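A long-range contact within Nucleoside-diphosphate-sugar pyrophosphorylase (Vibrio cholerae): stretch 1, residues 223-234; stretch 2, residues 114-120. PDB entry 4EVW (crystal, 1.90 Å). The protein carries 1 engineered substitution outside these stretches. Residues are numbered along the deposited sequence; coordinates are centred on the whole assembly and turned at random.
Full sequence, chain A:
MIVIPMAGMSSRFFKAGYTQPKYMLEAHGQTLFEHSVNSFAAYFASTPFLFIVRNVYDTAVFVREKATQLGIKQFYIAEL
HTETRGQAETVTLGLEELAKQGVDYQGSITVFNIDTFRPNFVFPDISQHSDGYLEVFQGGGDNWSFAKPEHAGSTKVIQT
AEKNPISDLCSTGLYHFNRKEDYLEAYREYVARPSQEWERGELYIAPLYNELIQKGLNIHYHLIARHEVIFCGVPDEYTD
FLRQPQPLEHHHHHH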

ATOM      1  N   LEU A 223       1.446 -13.209  -8.909  1.00 18.85           N
ATOM      2  CA  LEU A 223       0.105 -13.724  -8.675  1.00 19.59           C
ATOM      3  C   LEU A 223      -0.035 -14.556  -7.408  1.00 23.99           C
ATOM      4  O   LEU A 223       0.724 -15.500  -7.193  1.00 22.84           O
ATOM      5  CB  LEU A 223      -0.320 -14.573  -9.875  1.00 20.25           C
ATOM      6  CG  LEU A 223      -1.694 -15.241  -9.788  1.00 23.19           C
ATOM      7  CD1 LEU A 223      -2.781 -14.176  -9.808  1.00 24.95           C
ATOM      8  CD2 LEU A 223      -1.868 -16.203 -10.955  1.00 25.66           C
ATOM      9  N   ILE A 224      -0.997 -14.202  -6.561  1.00 19.95           N
ATOM     10  CA  ILE A 224      -1.236 -14.985  -5.354  1.00 22.70           C
ATOM     11  C   ILE A 224      -2.659 -15.514  -5.434  1.00 19.37           C
ATOM     12  O   ILE A 224      -3.457 -15.049  -6.254  1.00 20.34           O
ATOM     13  CB  ILE A 224      -1.068 -14.169  -4.040  1.00 24.21           C
ATOM     14  CG1 ILE A 224      -2.143 -13.087  -3.931  1.00 23.68           C
ATOM     15  CG2 ILE A 224       0.332 -13.569  -3.975  1.00 21.56           C
ATOM     16  CD1 ILE A 224      -2.182 -12.416  -2.566  1.00 27.35           C
ATOM     17  N   ALA A 225      -2.965 -16.495  -4.593  1.00 17.92           N
ATOM     18  CA  ALA A 225      -4.292 -17.100  -4.569  1.00 20.82           C
ATOM     19  C   ALA A 225      -5.256 -16.246  -3.745  1.00 23.99           C
ATOM     20  O   ALA A 225      -4.850 -15.568  -2.803  1.00 23.24           O
ATOM     21  CB  ALA A 225      -4.203 -18.507  -3.988  1.00 21.72           C
ATOM     22  N   ARG A 226      -6.536 -16.287  -4.096  1.00 24.22           N
ATOM     23  CA  ARG A 226      -7.540 -15.497  -3.395  1.00 29.29           C
ATOM     24  C   ARG A 226      -7.585 -15.746  -1.890  1.00 28.74           C
ATOM     25  O   ARG A 226      -7.863 -14.829  -1.116  1.00 30.28           O
ATOM     26  CB  ARG A 226      -8.926 -15.759  -3.992  1.00 31.54           C
ATOM     27  CG  ARG A 226     -10.024 -14.893  -3.382  1.00 35.85           C
ATOM     28  CD  ARG A 226      -9.758 -13.414  -3.638  1.00 35.26           C
ATOM     29  NE  ARG A 226     -10.834 -12.554  -3.150  1.00 40.42           N
ATOM     30  CZ  ARG A 226     -10.945 -12.118  -1.901  1.00 43.35           C
ATOM     31  NH1 ARG A 226     -10.041 -12.455  -0.988  1.00 33.39           N
ATOM     32  NH2 ARG A 226     -11.965 -11.337  -1.564  1.00 42.47           N
ATOM     33  N   HIS A 227      -7.304 -16.977  -1.468  1.00 29.40           N
ATOM     34  CA  HIS A 227      -7.339 -17.298  -0.045  1.00 30.34           C
ATOM     35  C   HIS A 227      -6.151 -16.738   0.729  1.00 30.32           C
ATOM     36  O   HIS A 227      -6.113 -16.817   1.959  1.00 29.73           O
ATOM     37  CB  HIS A 227      -7.406 -18.815   0.167  1.00 33.89           C
ATOM     38  CG  HIS A 227      -6.136 -19.535  -0.170  1.00 35.90           C
ATOM     39  ND1 HIS A 227      -5.826 -19.947  -1.448  1.00 35.32           N
ATOM     40  CD2 HIS A 227      -5.093 -19.909   0.608  1.00 33.39           C
ATOM     41  CE1 HIS A 227      -4.648 -20.543  -1.442  1.00 32.17           C
ATOM     42  NE2 HIS A 227      -4.182 -20.533  -0.206  1.00 33.86           N
ATOM     43  N   GLU A 228      -5.180 -16.175   0.020  1.00 22.93           N
ATOM     44  CA  GLU A 228      -3.998 -15.622   0.680  1.00 23.41           C
ATOM     45  C   GLU A 228      -4.150 -14.140   1.007  1.00 23.11           C
ATOM     46  O   GLU A 228      -3.263 -13.537   1.611  1.00 24.48           O
ATOM     47  CB  GLU A 228      -2.760 -15.845  -0.195  1.00 24.76           C
ATOM     48  CG  GLU A 228      -2.398 -17.322  -0.349  1.00 27.54           C
ATOM     49  CD  GLU A 228      -1.139 -17.540  -1.169  1.00 38.35           C
ATOM     50  OE1 GLU A 228      -1.159 -17.269  -2.390  1.00 37.43           O
ATOM     51  OE2 GLU A 228      -0.126 -17.981  -0.589  1.00 42.05           O
ATOM     52  N   VAL A 229      -5.274 -13.555   0.608  1.00 22.57           N
ATOM     53  CA  VAL A 229      -5.525 -12.146   0.880  1.00 24.71           C
ATOM     54  C   VAL A 229      -6.925 -11.949   1.457  1.00 26.23           C
ATOM     55  O   VAL A 229      -7.894 -12.560   1.003  1.00 26.57           O
ATOM     56  CB  VAL A 229      -5.347 -11.279  -0.404  1.00 25.21           C
ATOM     57  CG1 VAL A 229      -6.348 -11.689  -1.477  1.00 26.80           C
ATOM     58  CG2 VAL A 229      -5.505  -9.799  -0.060  1.00 29.36           C
ATOM     59  N   ILE A 230      -7.017 -11.125   2.496  1.00 24.98           N
ATOM     60  CA  ILE A 230      -8.299 -10.833   3.132  1.00 24.03           C
ATOM     61  C   ILE A 230      -8.475  -9.325   3.100  1.00 23.54           C
ATOM     62  O   ILE A 230      -7.607  -8.585   3.560  1.00 25.59           O
ATOM     63  CB  ILE A 230      -8.326 -11.309   4.599  1.00 29.16           C
ATOM     64  CG1 ILE A 230      -8.192 -12.833   4.647  1.00 34.15           C
ATOM     65  CG2 ILE A 230      -9.627 -10.857   5.273  1.00 27.34           C
ATOM     66  CD1 ILE A 230      -7.703 -13.362   5.974  1.00 37.18           C
ATOM     67  N   PHE A 231      -9.585  -8.871   2.537  1.00 25.05           N
ATOM     68  CA  PHE A 231      -9.853  -7.442   2.463  1.00 26.96           C
ATOM     69  C   PHE A 231     -10.804  -7.049   3.581  1.00 27.36           C
ATOM     70  O   PHE A 231     -11.795  -7.731   3.837  1.00 28.99           O
ATOM     71  CB  PHE A 231     -10.457  -7.089   1.107  1.00 27.70           C
ATOM     72  CG  PHE A 231      -9.545  -7.377  -0.050  1.00 28.81           C
ATOM     73  CD1 PHE A 231      -8.396  -6.623  -0.254  1.00 29.00           C
ATOM     74  CD2 PHE A 231      -9.832  -8.413  -0.931  1.00 29.42           C
ATOM     75  CE1 PHE A 231      -7.544  -6.898  -1.322  1.00 32.73           C
ATOM     76  CE2 PHE A 231      -8.990  -8.698  -1.999  1.00 26.85           C
ATOM     77  CZ  PHE A 231      -7.843  -7.939  -2.196  1.00 29.02           C
ATOM     78  N   CYS A 232     -10.491  -5.941   4.240  1.00 25.34           N
ATOM     79  CA  CYS A 232     -11.295  -5.455   5.349  1.00 28.91           C
ATOM     80  C   CYS A 232     -11.309  -3.929   5.253  1.00 33.40           C
ATOM     81  O   CYS A 232     -10.997  -3.235   6.218  1.00 36.16           O
ATOM     82  CB  CYS A 232     -10.644  -5.907   6.657  1.00 30.64           C
ATOM     83  SG  CYS A 232     -11.747  -5.967   8.071  1.00 33.39           S
ATOM     84  N   GLY A 233     -11.674  -3.423   4.078  1.00 30.39           N
ATOM     85  CA  GLY A 233     -11.672  -1.988   3.851  1.00 33.41           C
ATOM     86  C   GLY A 233     -12.999  -1.248   3.861  1.00 30.81           C
ATOM     87  O   GLY A 233     -13.011  -0.018   3.815  1.00 29.10           O
ATOM     88  N   VAL A 234     -14.105  -1.983   3.887  1.00 27.71           N
ATOM     89  CA  VAL A 234     -15.428  -1.366   3.945  1.00 31.32           C
ATOM     90  C   VAL A 234     -16.171  -2.038   5.098  1.00 31.64           C
ATOM     91  O   VAL A 234     -15.847  -3.164   5.481  1.00 30.81           O
ATOM     92  CB  VAL A 234     -16.208  -1.527   2.612  1.00 35.30           C
ATOM     93  CG1 VAL A 234     -15.443  -0.841   1.483  1.00 37.60           C
ATOM     94  CG2 VAL A 234     -16.431  -2.992   2.295  1.00 38.73           C
TER
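Stretch 2, residues 114-120: IDTFRPN

After a turned Ile114 and Asp115, stretch 2 straightens at Thr116 and Phe117 and runs antiparallel to stretch 1, its Thr116 and Phe117 forming a two-residue bridge with Phe231 and Ile230. Ile230 and Phe117 make the hydrogen-bonded pair, with Phe117 N to Ile230 O and Ile230 N to Phe117 O both at 2.9 Å; two residues along, past the Phe231-Thr116 pair, Cys232 N donates to Asp115 O at 2.8 Å, so the ladder continues beyond the strands proper. The side chains divide between two faces. On one, the Phe117 ring sits over the gap between Ile230 and Cys232, approached obliquely by both, with CD2 3.8 Å from Ile230 CG2 and CZ 3.6 Å from Cys232 CB. On the other, Thr116 OG1 approaches the edge of the Phe231 ring, 4.0 Å from CD1, while Thr116 CG2 packs 3.5 Å from Val229 CG2.

The strand ends after Phe117, and Arg118, with chi1 to chi3 all m, folds its end back onto stretch 1. Its NH1 donates to Glu228 O at 3.0 Å, and Ile224 CD1 covers one guanidinium face, 3.3 Å from Arg118 NE. Pro119 CD rests 3.4 Å from the same Glu228 O. At the other end, Gly233 CA lies 3.7 Å from Asp115 CB, and a CB on Gly233 would come within a tight 3.3 Å of Asp115 CB.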

ATOM      1  N   ILE A 114      -3.427  -0.642   5.238  1.00 27.79           N
ATOM      2  CA  ILE A 114      -3.958  -1.186   6.468  1.00 29.80           C
ATOM      3  C   ILE A 114      -5.325  -1.875   6.318  1.00 33.29           C
ATOM      4  O   ILE A 114      -5.814  -2.488   7.266  1.00 39.91           O
ATOM      5  CB  ILE A 114      -3.986  -0.057   7.538  1.00 31.73           C
ATOM      6  CG1 ILE A 114      -3.597  -0.625   8.899  1.00 38.20           C
ATOM      7  CG2 ILE A 114      -5.336   0.632   7.560  1.00 39.13           C
ATOM      8  CD1 ILE A 114      -2.187  -1.194   8.936  1.00 31.25           C
ATOM      9  N   ASP A 115      -5.914  -1.799   5.121  1.00 27.12           N
ATOM     10  CA  ASP A 115      -7.218  -2.422   4.843  1.00 29.91           C
ATOM     11  C   ASP A 115      -7.072  -3.856   4.349  1.00 31.26           C
ATOM     12  O   ASP A 115      -8.065  -4.528   4.080  1.00 37.27           O
ATOM     13  CB  ASP A 115      -7.976  -1.678   3.736  1.00 39.80           C
ATOM     14  CG  ASP A 115      -8.155  -0.212   4.022  1.00 53.68           C
ATOM     15  OD1 ASP A 115      -8.510   0.135   5.166  1.00 53.31           O
ATOM     16  OD2 ASP A 115      -7.957   0.593   3.086  1.00 64.34           O
ATOM     17  N   THR A 116      -5.835  -4.315   4.223  1.00 25.69           N
ATOM     18  CA  THR A 116      -5.584  -5.638   3.682  1.00 25.98           C
ATOM     19  C   THR A 116      -4.752  -6.524   4.593  1.00 23.83           C
ATOM     20  O   THR A 116      -3.848  -6.039   5.273  1.00 25.18           O
ATOM     21  CB  THR A 116      -4.836  -5.501   2.337  1.00 31.48           C
ATOM     22  OG1 THR A 116      -5.516  -4.543   1.517  1.00 37.99           O
ATOM     23  CG2 THR A 116      -4.773  -6.830   1.609  1.00 29.27           C
ATOM     24  N   PHE A 117      -5.071  -7.819   4.620  1.00 20.08           N
ATOM     25  CA  PHE A 117      -4.283  -8.764   5.404  1.00 23.68           C
ATOM     26  C   PHE A 117      -3.718  -9.795   4.443  1.00 26.83           C
ATOM     27  O   PHE A 117      -4.433 -10.353   3.600  1.00 25.03           O
ATOM     28  CB  PHE A 117      -5.100  -9.516   6.459  1.00 24.11           C
ATOM     29  CG  PHE A 117      -6.036  -8.653   7.235  1.00 25.60           C
ATOM     30  CD1 PHE A 117      -5.728  -7.322   7.504  1.00 23.48           C
ATOM     31  CD2 PHE A 117      -7.240  -9.172   7.689  1.00 30.14           C
ATOM     32  CE1 PHE A 117      -6.614  -6.518   8.213  1.00 27.19           C
ATOM     33  CE2 PHE A 117      -8.134  -8.384   8.400  1.00 28.53           C
ATOM     34  CZ  PHE A 117      -7.823  -7.050   8.662  1.00 25.37           C
ATOM     35  N   ARG A 118      -2.423 -10.042   4.583  1.00 22.31           N
ATOM     36  CA  ARG A 118      -1.716 -11.008   3.747  1.00 22.50           C
ATOM     37  C   ARG A 118      -0.967 -11.912   4.710  1.00 22.14           C
ATOM     38  O   ARG A 118       0.239 -11.749   4.919  1.00 22.04           O
ATOM     39  CB  ARG A 118      -0.740 -10.272   2.831  1.00 22.53           C
ATOM     40  CG  ARG A 118      -1.420  -9.621   1.637  1.00 26.10           C
ATOM     41  CD  ARG A 118      -1.675 -10.648   0.537  1.00 23.80           C
ATOM     42  NE  ARG A 118      -0.416 -11.087  -0.064  1.00 25.29           N
ATOM     43  CZ  ARG A 118       0.180 -12.248   0.196  1.00 26.85           C
ATOM     44  NH1 ARG A 118      -0.369 -13.112   1.047  1.00 25.55           N
ATOM     45  NH2 ARG A 118       1.342 -12.537  -0.375  1.00 26.53           N
ATOM     46  N   PRO A 119      -1.668 -12.886   5.305  1.00 24.59           N
ATOM     47  CA  PRO A 119      -1.006 -13.784   6.256  1.00 26.75           C
ATOM     48  C   PRO A 119       0.270 -14.453   5.740  1.00 26.41           C
ATOM     49  O   PRO A 119       0.332 -14.904   4.595  1.00 26.07           O
ATOM     50  CB  PRO A 119      -2.079 -14.828   6.566  1.00 28.60           C
ATOM     51  CG  PRO A 119      -3.367 -14.164   6.214  1.00 35.34           C
ATOM     52  CD  PRO A 119      -3.033 -13.351   4.996  1.00 28.29           C
ATOM     53  N   ASN A 120       1.280 -14.518   6.603  1.00 25.96           N
ATOM     54  CA  ASN A 120       2.542 -15.178   6.279  1.00 25.91           C
ATOM     55  C   ASN A 120       3.219 -14.665   5.012  1.00 29.06           C
ATOM     56  O   ASN A 120       3.764 -15.443   4.227  1.00 24.34           O
ATOM     57  CB  ASN A 120       2.304 -16.691   6.155  1.00 26.93           C
ATOM     58  CG  ASN A 120       1.522 -17.258   7.334  1.00 40.15           C
ATOM     59  OD1 ASN A 120       1.801 -16.939   8.487  1.00 39.48           O
ATOM     60  ND2 ASN A 120       0.541 -18.112   7.044  1.00 44.60           N
TER